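Stage II sporulation E family protein (Thermanaerovibrio acidaminovorans, PDB 3RNR) is of unknown function but is probably a PP2C-type phosphatase that removes phosphate from phosphoserine or phosphothreonine in proteins. Local coordinates at residues 10-15 with 38-43; 160-165 with 205-210; 86-91 with 144-149; 14-19 with 72-77; 98-103 with 156-161. One frame throughout, in Å; residues are numbered along the deposited sequence.

Interaction 1. Residues 10-15 with 38-43; sequences KAYCVV and GVLDAG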
# COMPACT_ATOMS: atom_id res chain seq x y z
N LYS B 10 5.59 -11.92 -2.16
CA LYS B 10 5.76 -10.79 -3.07
C LYS B 10 5.84 -9.41 -2.42
O LYS B 10 5.26 -9.16 -1.37
CB LYS B 10 4.63 -10.79 -4.10
CG LYS B 10 4.60 -12.05 -4.97
CD LYS B 10 3.53 -11.97 -6.03
CE LYS B 10 3.46 -13.27 -6.81
NZ LYS B 10 2.18 -13.39 -7.55
N ALA B 11 6.58 -8.52 -3.07
CA ALA B 11 6.52 -7.10 -2.76
C ALA B 11 5.93 -6.44 -4.00
O ALA B 11 6.36 -6.75 -5.12
CB ALA B 11 7.89 -6.55 -2.49
N TYR B 12 4.96 -5.56 -3.82
CA TYR B 12 4.22 -5.02 -4.97
C TYR B 12 4.12 -3.51 -4.90
O TYR B 12 4.32 -2.92 -3.84
CB TYR B 12 2.81 -5.62 -5.02
CG TYR B 12 1.97 -5.28 -3.80
CD1 TYR B 12 1.31 -4.05 -3.69
CD2 TYR B 12 1.84 -6.18 -2.76
CE1 TYR B 12 0.55 -3.75 -2.57
CE2 TYR B 12 1.08 -5.89 -1.64
CZ TYR B 12 0.45 -4.67 -1.55
OH TYR B 12 -0.30 -4.39 -0.43
N CYS B 13 3.79 -2.91 -6.03
CA CYS B 13 3.58 -1.47 -6.11
C CYS B 13 2.44 -1.19 -7.07
O CYS B 13 2.23 -1.94 -8.03
CB CYS B 13 4.85 -0.76 -6.58
SG CYS B 13 5.55 -1.35 -8.17
N VAL B 14 1.69 -0.14 -6.81
CA VAL B 14 0.58 0.21 -7.68
C VAL B 14 0.37 1.72 -7.68
O VAL B 14 0.57 2.38 -6.65
CB VAL B 14 -0.71 -0.56 -7.28
CG1 VAL B 14 -0.97 -0.46 -5.80
CG2 VAL B 14 -1.92 -0.05 -8.08
N VAL B 15 -0.01 2.26 -8.83
CA VAL B 15 -0.51 3.62 -8.92
C VAL B 15 -1.85 3.58 -9.62
O VAL B 15 -2.04 2.79 -10.56
CB VAL B 15 0.46 4.56 -9.70
CG1 VAL B 15 1.76 4.78 -8.90
CG2 VAL B 15 0.77 3.99 -11.12
N GLY B 38 -6.20 -5.65 -2.35
CA GLY B 38 -6.71 -6.89 -1.79
C GLY B 38 -6.13 -8.11 -2.49
O GLY B 38 -5.75 -9.09 -1.85
N VAL B 39 -6.06 -8.06 -3.81
CA VAL B 39 -5.51 -9.17 -4.59
C VAL B 39 -4.00 -9.30 -4.35
O VAL B 39 -3.50 -10.38 -4.06
CB VAL B 39 -5.77 -8.98 -6.11
CG1 VAL B 39 -4.87 -9.90 -6.93
CG2 VAL B 39 -7.25 -9.25 -6.43
N LEU B 40 -3.29 -8.19 -4.46
CA LEU B 40 -1.83 -8.20 -4.29
C LEU B 40 -1.42 -8.67 -2.90
O LEU B 40 -0.48 -9.45 -2.75
CB LEU B 40 -1.26 -6.80 -4.56
CG LEU B 40 -1.50 -6.33 -6.00
CD1 LEU B 40 -1.28 -4.83 -6.11
CD2 LEU B 40 -0.60 -7.12 -6.95
N ASP B 41 -2.13 -8.20 -1.89
CA ASP B 41 -1.78 -8.56 -0.52
C ASP B 41 -1.97 -10.05 -0.29
O ASP B 41 -1.33 -10.65 0.58
CB ASP B 41 -2.61 -7.76 0.48
CG ASP B 41 -2.47 -8.30 1.90
OD1 ASP B 41 -1.44 -8.03 2.54
OD2 ASP B 41 -3.39 -9.00 2.36
N ALA B 42 -2.85 -10.66 -1.08
CA ALA B 42 -3.13 -12.08 -0.96
C ALA B 42 -2.19 -12.91 -1.84
O ALA B 42 -2.32 -14.12 -1.91
CB ALA B 42 -4.59 -12.38 -1.29
N GLY B 43 -1.25 -12.24 -2.51
CA GLY B 43 -0.25 -12.93 -3.32
C GLY B 43 -0.61 -13.07 -4.79
O GLY B 43 0.06 -13.79 -5.53
O HOH W 1 0.12 -6.05 1.60
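The centre of this contact is the ring of Y12 lying against the side of a helix. L40 CB sits over one face of the ring, 3.6 Å from its centroid and only 11° off the normal, a CH-pi contact. Farther along the same leucine, CD1 packs on Y12 CD1 at 3.6 Å and reaches V14 CG1 more loosely at 4.4 Å. The Y12 ring gets there because its CG lies between the backbone N and the carbonyl carbon (chi1 62°), the crowded position, while L40 CG is anti to its own carbonyl carbon. At the tip of the tyrosine, OH donates to a water in the plane of the ring, 2.7 Å away, and that water donates in turn to D41 OD1. The carboxylate has a second partner, S1 of the second subunit, so the bridge from strand to helix continues into the dimer.

A separate polar grip lies at the strand's first residue. K10, extended beyond CG, carries NZ to within 3.0 Å of G43 O, approaching from above the carbonyl plane rather than along a lone pair; the neighbouring G44 O adds a weak bond. G43 presents this carbonyl from a fixed position: with its positive phi it closes a Schellman motif, and G43 N bonds back to L40 O at 2.9 Å. The lysine thus meets carbonyls at the C-terminal end of helix 25-41, where the helix dipole probably attracts its charge. Strand 10-18 beneath helix 25-41 is the sheet-and-helix layering of the PP2C sandwich.

Interaction 2. Residues 160-165 with 205-210; sequences VLVVSD and TLALVI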
# COMPACT_ATOMS: atom_id res chain seq x y z
N VAL B 160 11.41 -2.22 -10.08
CA VAL B 160 10.39 -1.76 -10.99
C VAL B 160 9.79 -0.46 -10.46
O VAL B 160 9.67 -0.26 -9.24
CB VAL B 160 9.29 -2.84 -11.18
CG1 VAL B 160 8.67 -3.21 -9.83
CG2 VAL B 160 8.22 -2.37 -12.19
N LEU B 161 9.44 0.43 -11.39
CA LEU B 161 8.81 1.70 -11.05
C LEU B 161 7.53 1.85 -11.86
O LEU B 161 7.53 1.64 -13.07
CB LEU B 161 9.77 2.86 -11.35
CG LEU B 161 9.20 4.28 -11.23
CD1 LEU B 161 9.23 4.70 -9.79
CD2 LEU B 161 9.99 5.25 -12.08
N VAL B 162 6.43 2.18 -11.18
CA VAL B 162 5.19 2.51 -11.85
C VAL B 162 4.87 4.01 -11.66
O VAL B 162 5.13 4.58 -10.60
CB VAL B 162 4.01 1.60 -11.42
CG1 VAL B 162 4.27 0.13 -11.85
CG2 VAL B 162 3.78 1.67 -9.91
N VAL B 163 4.29 4.61 -12.70
CA VAL B 163 4.16 6.07 -12.78
C VAL B 163 2.78 6.46 -13.28
O VAL B 163 2.32 5.91 -14.28
CB VAL B 163 5.12 6.62 -13.85
CG1 VAL B 163 5.13 8.14 -13.81
CG2 VAL B 163 6.50 6.07 -13.66
N SER B 164 2.11 7.38 -12.58
CA SER B 164 0.91 8.05 -13.11
C SER B 164 1.16 9.55 -13.13
O SER B 164 1.37 10.17 -12.09
CB SER B 164 -0.28 7.75 -12.20
OG SER B 164 -1.41 8.51 -12.57
N ASP B 165 1.34 10.07 -14.33
CA ASP B 165 1.42 11.50 -14.62
C ASP B 165 0.37 12.26 -15.44
O ASP B 165 0.72 13.32 -15.96
CB ASP B 165 2.86 11.96 -14.88
CG ASP B 165 3.41 11.41 -16.14
OD1 ASP B 165 2.63 10.74 -16.86
OD2 ASP B 165 4.59 11.67 -16.41
N THR B 205 2.91 10.75 -9.84
CA THR B 205 2.74 9.86 -8.70
C THR B 205 3.57 8.61 -8.98
O THR B 205 3.50 8.06 -10.08
CB THR B 205 1.25 9.51 -8.47
OG1 THR B 205 0.54 10.70 -8.10
CG2 THR B 205 1.09 8.50 -7.36
N LEU B 206 4.34 8.17 -7.98
CA LEU B 206 5.34 7.12 -8.18
C LEU B 206 5.23 6.06 -7.12
O LEU B 206 4.95 6.37 -5.95
CB LEU B 206 6.76 7.71 -8.11
CG LEU B 206 7.19 8.80 -9.08
CD1 LEU B 206 8.63 9.22 -8.79
CD2 LEU B 206 7.04 8.33 -10.54
N ALA B 207 5.46 4.81 -7.51
CA ALA B 207 5.60 3.72 -6.56
C ALA B 207 6.63 2.77 -7.12
O ALA B 207 6.73 2.58 -8.34
CB ALA B 207 4.27 3.01 -6.33
N LEU B 208 7.41 2.16 -6.24
CA LEU B 208 8.48 1.31 -6.72
C LEU B 208 8.80 0.16 -5.80
O LEU B 208 8.56 0.21 -4.60
CB LEU B 208 9.74 2.14 -6.99
CG LEU B 208 10.31 2.86 -5.79
CD1 LEU B 208 11.49 2.07 -5.24
CD2 LEU B 208 10.76 4.26 -6.22
N VAL B 209 9.37 -0.89 -6.37
CA VAL B 209 9.88 -2.02 -5.61
C VAL B 209 11.33 -2.28 -5.99
O VAL B 209 11.65 -2.24 -7.13
CB VAL B 209 9.09 -3.28 -5.83
CG1 VAL B 209 9.68 -4.42 -5.02
CG2 VAL B 209 7.66 -3.08 -5.53
N ILE B 210 12.18 -2.53 -5.01
CA ILE B 210 13.56 -2.94 -5.22
C ILE B 210 13.77 -4.28 -4.57
O ILE B 210 13.43 -4.46 -3.43
CB ILE B 210 14.56 -2.00 -4.60
CG1 ILE B 210 14.32 -0.57 -5.02
CG2 ILE B 210 15.96 -2.40 -4.95
CD1 ILE B 210 14.48 -0.32 -6.39
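Six backbone hydrogen bonds carry this pair of antiparallel strands, two for each of the hydrogen-bonded pairs V160 with V209, V162 with A207 and S164 with T205. They are short and straight throughout. V162 N meets A207 O at 2.9 Å, nearly along the C=O axis, whereas T205 N reaches S164 O at 2.8 Å from above the carbonyl plane. Between them stand the non-hydrogen-bonded pairs L161 with L208 and V163 with L206, where alpha carbons turn their hydrogens to carbonyls across the gap, as L206 CA does to V162 O at 3.5 Å.

Apolar packing divides between the two faces. On the one bearing V160, V162, A207 and V209, V160 CG1 lies beside V209 CB at 4.0 Å and V162 CG2 beside A207 CB at 3.9 Å; this face is laid against strand 10-18 of the other sheet. On the reverse, L161, with CG anti to its backbone N (chi1 172°), extends CD1 obliquely across the gap to L208 CB, 3.8 Å away. V163 and L206 run side by side, V163 CG1 touching L206 CD2 at 3.8 Å.

Polar side chains appear only at the S164 and T205 end. S164 OG is hydrogen-bonded to D17, and T205 OG1 to R169 and D174, so both buried hydroxyls are satisfied by residues beyond the strands. The chemistry therefore implies a hydrocarbon core between the sheets of the PP2C sandwich, with backbone polarity spent on pairing and a hydrogen-bonded polar cluster where the strands approach D17.

Interaction 3. Residues 86-91 with 144-149; sequences LEWASV and EISTSE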
# COMPACT_ATOMS: atom_id res chain seq x y z
N LEU B 86 9.83 -10.71 -11.74
CA LEU B 86 8.97 -9.56 -11.84
C LEU B 86 7.80 -9.80 -12.80
O LEU B 86 7.99 -10.32 -13.90
CB LEU B 86 9.79 -8.39 -12.38
CG LEU B 86 9.05 -7.13 -12.80
CD1 LEU B 86 8.43 -6.44 -11.59
CD2 LEU B 86 9.99 -6.18 -13.52
N GLU B 87 6.60 -9.41 -12.38
CA GLU B 87 5.46 -9.32 -13.29
C GLU B 87 4.85 -7.93 -13.19
O GLU B 87 5.02 -7.24 -12.19
CB GLU B 87 4.39 -10.36 -12.94
CG GLU B 87 4.86 -11.81 -13.12
CD GLU B 87 3.69 -12.77 -13.10
OE1 GLU B 87 3.01 -12.89 -12.06
OE2 GLU B 87 3.44 -13.38 -14.15
N TRP B 88 4.11 -7.51 -14.22
CA TRP B 88 3.50 -6.18 -14.20
C TRP B 88 2.28 -6.14 -15.10
O TRP B 88 2.09 -7.02 -15.96
CB TRP B 88 4.51 -5.10 -14.59
CG TRP B 88 5.15 -5.34 -15.95
CD1 TRP B 88 6.33 -5.99 -16.19
CD2 TRP B 88 4.63 -4.95 -17.23
NE1 TRP B 88 6.56 -6.04 -17.55
CE2 TRP B 88 5.53 -5.42 -18.20
CE3 TRP B 88 3.46 -4.28 -17.64
CZ2 TRP B 88 5.33 -5.21 -19.57
CZ3 TRP B 88 3.25 -4.08 -19.00
CH2 TRP B 88 4.18 -4.55 -19.95
N ALA B 89 1.43 -5.14 -14.89
CA ALA B 89 0.29 -4.92 -15.78
C ALA B 89 -0.12 -3.46 -15.73
O ALA B 89 0.10 -2.78 -14.72
CB ALA B 89 -0.86 -5.84 -15.39
N SER B 90 -0.71 -2.97 -16.81
CA SER B 90 -1.16 -1.58 -16.81
C SER B 90 -2.32 -1.38 -17.77
O SER B 90 -2.48 -2.12 -18.74
CB SER B 90 -0.01 -0.62 -17.11
OG SER B 90 0.40 -0.69 -18.46
N VAL B 91 -3.14 -0.38 -17.47
CA VAL B 91 -4.27 -0.06 -18.33
C VAL B 91 -4.37 1.45 -18.42
O VAL B 91 -4.45 2.14 -17.39
CB VAL B 91 -5.59 -0.63 -17.77
CG1 VAL B 91 -6.78 -0.19 -18.62
CG2 VAL B 91 -5.54 -2.17 -17.70
N GLU B 144 -8.05 -4.69 -23.45
CA GLU B 144 -6.67 -4.31 -23.73
C GLU B 144 -5.97 -4.01 -22.43
O GLU B 144 -6.24 -2.99 -21.80
CB GLU B 144 -6.60 -3.08 -24.65
CG GLU B 144 -7.23 -3.29 -26.04
CD GLU B 144 -6.63 -4.47 -26.78
OE1 GLU B 144 -5.38 -4.54 -26.92
OE2 GLU B 144 -7.40 -5.35 -27.23
N ILE B 145 -5.03 -4.88 -22.06
CA ILE B 145 -4.23 -4.71 -20.86
C ILE B 145 -2.78 -4.93 -21.25
O ILE B 145 -2.46 -5.91 -21.90
CB ILE B 145 -4.60 -5.76 -19.79
CG1 ILE B 145 -6.11 -5.73 -19.53
CG2 ILE B 145 -3.78 -5.50 -18.50
CD1 ILE B 145 -6.65 -6.91 -18.74
N SER B 146 -1.90 -4.00 -20.90
CA SER B 146 -0.48 -4.19 -21.19
C SER B 146 0.06 -5.05 -20.05
O SER B 146 -0.16 -4.72 -18.90
CB SER B 146 0.22 -2.83 -21.25
OG SER B 146 1.57 -2.95 -21.69
N THR B 147 0.73 -6.17 -20.36
CA THR B 147 1.22 -7.09 -19.31
C THR B 147 2.60 -7.68 -19.61
O THR B 147 2.99 -7.78 -20.77
CB THR B 147 0.26 -8.32 -19.11
OG1 THR B 147 0.26 -9.13 -20.30
CG2 THR B 147 -1.15 -7.89 -18.83
N SER B 148 3.30 -8.08 -18.55
CA SER B 148 4.51 -8.88 -18.70
C SER B 148 4.08 -10.21 -19.31
O SER B 148 2.89 -10.56 -19.28
CB SER B 148 5.16 -9.14 -17.34
OG SER B 148 4.18 -9.50 -16.38
N GLU B 149 5.01 -10.94 -19.92
CA GLU B 149 4.61 -12.26 -20.36
C GLU B 149 5.33 -13.30 -19.53
O GLU B 149 4.89 -13.58 -18.43
CB GLU B 149 4.99 -12.38 -21.84
CG GLU B 149 4.08 -11.60 -22.75
CD GLU B 149 2.70 -12.23 -22.81
OE1 GLU B 149 2.59 -13.46 -22.58
OE2 GLU B 149 1.73 -11.50 -23.08
O HOH W 2 3.86 -12.20 -16.43
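W88 and S148 are brought together by two crowded first torsions: CG of the tryptophan (chi1 56°) and OG of the serine (chi1 45°) each lie between their own backbone N and carbonyl carbon. The setting is an antiparallel pairing at the margin of the five-stranded sheet of the PP2C sandwich, where strand 146-153 is outermost within the chain and joins strand 85-91.

The indole lies flat beneath the incoming backbone. S148 CB stands over its five-membered ring, 3.6 Å from the centroid, in a CH-pi contact, while T147 C and S148 N rest above the same face. At the rim, S146 OG comes within 3.4 Å of W88 CZ3; the hydroxyl's hydrogen bond is with L109 N, which helps hold it at the ring's edge.

Regular pairing is confined to S90 and S146, a hydrogen-bonded pair with S90 N to S146 O at 2.8 Å, next to the non-hydrogen-bonded pair A89 and T147. Beyond them the pattern changes. S148 N still donates to W88 O, from above the carbonyl plane, but in return W88 N finds the serine side chain, OG at 2.9 Å, instead of a backbone carbonyl. A hydroxyl has thus taken over a backbone acceptor's place.

At the other end the contact is apolar, V91 CG2 crossing I145 CG2 at 3.9 Å, close to helix 46-63. The S148 hydroxyl has one further task: it donates to a water 2.7 Å from OG, and that water gives its own hydrogens to E87 OE2 and E149 O.

Interaction 4. Residues 14-19 with 72-77; sequences VVVDGM and ATMAVA
In the five-stranded antiparallel sheet of the PP2C sandwich, strands 10-18 and 72-80 are neighbours, closely paired from V14 to G18. Four backbone bonds hold them, two between V15 and A75 and two between D17 and T73; V15 N to A75 O, 3.0 Å long, runs nearly along the C=O axis. The intervening V16 and M74 lie side by side, V16 CG2 being 4.0 Å from M74 CB, and M74 CB presses on V15 O at 3.3 Å. The selenomethionine M74 leaves the backbone in the crowded position and bends at chi3, bringing CE obliquely onto V14 CG2 at 3.9 Å. Helices 25-41 and 46-63 cover this face, while V15 and A75 face V162 of the other sheet. G18 and A72, a non-hydrogen-bonded pair, remain close, their CA atoms 4.0 Å apart, but side-chain directions diverge there.

The looser side is at M19, the other selenomethionine, which has left the strand and is partly exposed. Nearby, D17 turns its carboxylate away from T73: besides S164, OD1 has a salt bridge to R169, and OD2, with G18 N, binds a glycerol probably from the crystallisation liquor. This aspartate-glycine step probably matches the one that helps hold catalytic metals in PP2C phosphatases. T73 OG1 is hydrogen-bonded to Y168. The bent M19 side chain crosses that of T73 at about a right angle, M19 SE 3.7 Å from T73 CG2.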
# COMPACT_ATOMS: atom_id res chain seq x y z
N VAL B 14 1.69 -0.14 -6.81
CA VAL B 14 0.58 0.21 -7.68
C VAL B 14 0.37 1.72 -7.68
O VAL B 14 0.57 2.38 -6.65
CB VAL B 14 -0.71 -0.56 -7.28
CG1 VAL B 14 -0.97 -0.46 -5.80
CG2 VAL B 14 -1.92 -0.05 -8.08
N VAL B 15 -0.01 2.26 -8.83
CA VAL B 15 -0.51 3.62 -8.92
C VAL B 15 -1.85 3.58 -9.62
O VAL B 15 -2.04 2.79 -10.56
CB VAL B 15 0.46 4.56 -9.70
CG1 VAL B 15 1.76 4.78 -8.90
CG2 VAL B 15 0.77 3.99 -11.12
N VAL B 16 -2.76 4.42 -9.17
CA VAL B 16 -4.10 4.51 -9.75
C VAL B 16 -4.51 5.97 -9.85
O VAL B 16 -4.31 6.73 -8.91
CB VAL B 16 -5.15 3.81 -8.84
CG1 VAL B 16 -6.52 3.91 -9.47
CG2 VAL B 16 -4.79 2.33 -8.61
N ASP B 17 -5.07 6.37 -10.99
CA ASP B 17 -5.65 7.72 -11.06
C ASP B 17 -7.01 7.79 -11.72
O ASP B 17 -7.23 7.18 -12.77
CB ASP B 17 -4.69 8.71 -11.70
CG ASP B 17 -3.96 9.55 -10.67
OD1 ASP B 17 -2.72 9.45 -10.58
OD2 ASP B 17 -4.65 10.29 -9.95
N GLY B 18 -7.94 8.52 -11.12
CA GLY B 18 -9.26 8.65 -11.72
C GLY B 18 -9.15 9.39 -13.03
O GLY B 18 -8.19 10.15 -13.24
N MSE B 19 -10.12 9.19 -13.92
CA MSE B 19 -10.07 9.85 -15.21
C MSE B 19 -10.76 11.18 -14.96
O MSE B 19 -11.99 11.24 -14.78
CB MSE B 19 -10.91 9.08 -16.25
CG MSE B 19 -10.45 7.66 -16.57
SE MSE B 19 -9.16 7.70 -17.96
CE MSE B 19 -10.33 7.97 -19.50
N ALA B 72 -10.75 4.80 -14.21
CA ALA B 72 -9.43 5.13 -13.71
C ALA B 72 -8.40 4.46 -14.60
O ALA B 72 -8.73 3.55 -15.35
CB ALA B 72 -9.29 4.63 -12.25
N THR B 73 -7.15 4.91 -14.51
CA THR B 73 -6.05 4.23 -15.20
C THR B 73 -5.14 3.73 -14.09
O THR B 73 -5.21 4.23 -12.97
CB THR B 73 -5.25 5.18 -16.10
OG1 THR B 73 -4.79 6.30 -15.32
CG2 THR B 73 -6.15 5.71 -17.21
N MSE B 74 -4.35 2.70 -14.36
CA MSE B 74 -3.49 2.18 -13.30
C MSE B 74 -2.30 1.42 -13.86
O MSE B 74 -2.32 0.99 -15.01
CB MSE B 74 -4.31 1.26 -12.39
CG MSE B 74 -4.77 -0.02 -13.06
SE MSE B 74 -5.82 -1.15 -11.88
CE MSE B 74 -4.42 -1.62 -10.61
N ALA B 75 -1.26 1.27 -13.05
CA ALA B 75 -0.17 0.38 -13.39
C ALA B 75 0.23 -0.34 -12.12
O ALA B 75 0.22 0.25 -11.04
CB ALA B 75 1.02 1.17 -13.96
N VAL B 76 0.58 -1.61 -12.24
CA VAL B 76 0.88 -2.43 -11.07
C VAL B 76 2.01 -3.41 -11.37
O VAL B 76 2.15 -3.90 -12.50
CB VAL B 76 -0.40 -3.17 -10.59
CG1 VAL B 76 -1.09 -3.84 -11.76
CG2 VAL B 76 -0.05 -4.19 -9.52
N ALA B 77 2.84 -3.68 -10.38
CA ALA B 77 3.91 -4.65 -10.57
C ALA B 77 4.15 -5.39 -9.26
O ALA B 77 3.80 -4.91 -8.18
CB ALA B 77 5.18 -3.95 -11.05

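Interaction 5. Residues 98-103 with 156-161; sequences LFKGGR and AGEGVL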
# COMPACT_ATOMS: atom_id res chain seq x y z
N LEU B 98 11.39 -0.82 -15.94
CA LEU B 98 12.37 -1.67 -15.28
C LEU B 98 13.52 -0.81 -14.76
O LEU B 98 14.06 0.01 -15.50
CB LEU B 98 12.92 -2.68 -16.29
CG LEU B 98 14.00 -3.62 -15.77
CD1 LEU B 98 13.40 -4.57 -14.75
CD2 LEU B 98 14.64 -4.40 -16.94
N PHE B 99 13.93 -1.01 -13.51
CA PHE B 99 15.15 -0.36 -13.04
C PHE B 99 16.27 -1.38 -13.01
O PHE B 99 16.28 -2.31 -12.19
CB PHE B 99 14.98 0.27 -11.66
CG PHE B 99 16.24 0.91 -11.13
CD1 PHE B 99 16.82 1.98 -11.81
CD2 PHE B 99 16.85 0.44 -9.97
CE1 PHE B 99 18.00 2.57 -11.34
CE2 PHE B 99 18.02 1.03 -9.49
CZ PHE B 99 18.59 2.09 -10.18
N LYS B 100 17.19 -1.23 -13.95
CA LYS B 100 18.29 -2.18 -14.12
C LYS B 100 19.46 -1.47 -14.78
O LYS B 100 19.26 -0.54 -15.58
CB LYS B 100 17.82 -3.36 -14.95
CG LYS B 100 18.90 -4.33 -15.33
CD LYS B 100 18.31 -5.58 -15.92
CE LYS B 100 19.41 -6.59 -16.25
NZ LYS B 100 18.81 -7.88 -16.72
N GLY B 101 20.68 -1.89 -14.46
CA GLY B 101 21.87 -1.29 -15.03
C GLY B 101 21.91 0.22 -14.85
O GLY B 101 22.40 0.95 -15.72
N GLY B 102 21.39 0.70 -13.72
CA GLY B 102 21.39 2.12 -13.41
C GLY B 102 20.44 2.96 -14.24
O GLY B 102 20.46 4.19 -14.14
N ARG B 103 19.60 2.31 -15.04
CA ARG B 103 18.65 3.01 -15.91
C ARG B 103 17.20 2.57 -15.70
O ARG B 103 16.94 1.47 -15.21
CB ARG B 103 19.00 2.77 -17.38
CG ARG B 103 20.28 3.45 -17.85
CD ARG B 103 20.47 3.31 -19.37
NE ARG B 103 20.96 1.98 -19.76
CZ ARG B 103 21.89 1.78 -20.69
NH1 ARG B 103 22.27 0.54 -20.98
NH2 ARG B 103 22.43 2.80 -21.33
N ALA B 156 19.39 -8.64 -6.98
CA ALA B 156 19.26 -7.68 -5.89
C ALA B 156 19.67 -6.29 -6.36
O ALA B 156 20.67 -6.13 -7.07
CB ALA B 156 20.13 -8.12 -4.73
N GLY B 157 18.88 -5.28 -5.98
CA GLY B 157 19.20 -3.90 -6.33
C GLY B 157 18.50 -3.45 -7.60
O GLY B 157 18.41 -2.25 -7.88
N GLU B 158 18.07 -4.41 -8.40
CA GLU B 158 17.16 -4.17 -9.52
C GLU B 158 15.71 -4.05 -9.06
O GLU B 158 15.36 -4.48 -7.96
CB GLU B 158 17.34 -5.22 -10.61
CG GLU B 158 18.74 -5.17 -11.22
CD GLU B 158 19.01 -6.32 -12.16
OE1 GLU B 158 18.16 -7.23 -12.25
OE2 GLU B 158 20.07 -6.31 -12.80
N GLY B 159 14.86 -3.43 -9.87
CA GLY B 159 13.49 -3.24 -9.44
C GLY B 159 12.56 -2.74 -10.51
O GLY B 159 12.84 -2.85 -11.71
N VAL B 160 11.41 -2.22 -10.08
CA VAL B 160 10.39 -1.76 -10.99
C VAL B 160 9.79 -0.46 -10.46
O VAL B 160 9.67 -0.26 -9.24
CB VAL B 160 9.29 -2.84 -11.18
CG1 VAL B 160 8.67 -3.21 -9.83
CG2 VAL B 160 8.22 -2.37 -12.19
N LEU B 161 9.44 0.43 -11.39
CA LEU B 161 8.81 1.70 -11.05
C LEU B 161 7.53 1.85 -11.86
O LEU B 161 7.53 1.64 -13.07
CB LEU B 161 9.77 2.86 -11.35
CG LEU B 161 9.20 4.28 -11.23
CD1 LEU B 161 9.23 4.70 -9.79
CD2 LEU B 161 9.99 5.25 -12.08
O HOH W 3 17.98 -8.88 -14.32
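E158 marks the place where strand 159-164 joins strand 95-100, in the mixed sheet of the PP2C sandwich, beside the tip of a beta hairpin. Its CB lies 3.5 Å from F99 O, and CG, anti to the carbonyl carbon, still skirts that oxygen. CD then settles against the extended side chain of K100, 3.7 Å from K100 CG, the two chains running side by side and pointing the same way. OE2 follows the lysine hydrocarbon, meeting K100 CG at 3.4 Å, but stays 4.4 Å from K100 NZ, beyond a salt bridge. OE1 is hydrogen-bonded to E155 N and also accepts from a water, which in turn accepts from K100 NZ at 2.7 Å. The opposite charges are therefore linked through solvent, and their mutual attraction is probably damped.

Behind this solvent-bridged pair the strands meet through one hydrogen-bonded pair, F99 with G159. F99 N reaches G159 O at 2.8 Å from above the carbonyl plane, whereas G159 N uses a lone pair of F99 O. The F99 ring, its edge near G159 N, packs on helix 186-193. The type I' turn from K100 to R103 closes the hairpin, with G101 and G102 at positive phi, and K100 and R103 exchange backbone bonds in both directions. On the opposite face from F99, L98 sends CD1 to within 3.5 Å of G159 O.

Overall arrangement
From the N terminus, strand 10-18 opens two contacts: interaction 1 closes first, on the end of helix 25-41, and interaction 4 closes after both long helices, when strand 72-80 returns beside it. The next strand, 85-91, opens interaction 3, which waits for strand 146-153. Before that closes, 98-103 has opened interaction 5, completed at 156-161, so the two cross. Interaction 2 starts on the residues where interaction 5 ends and brings in the C-terminal strand 205-210. Interactions 3 and 4 build one sheet, 2 and 5 the other, and interaction 1 seats a helix on the first. V15 against V162, L86 against V160 and D17 with S164 join the two sheets.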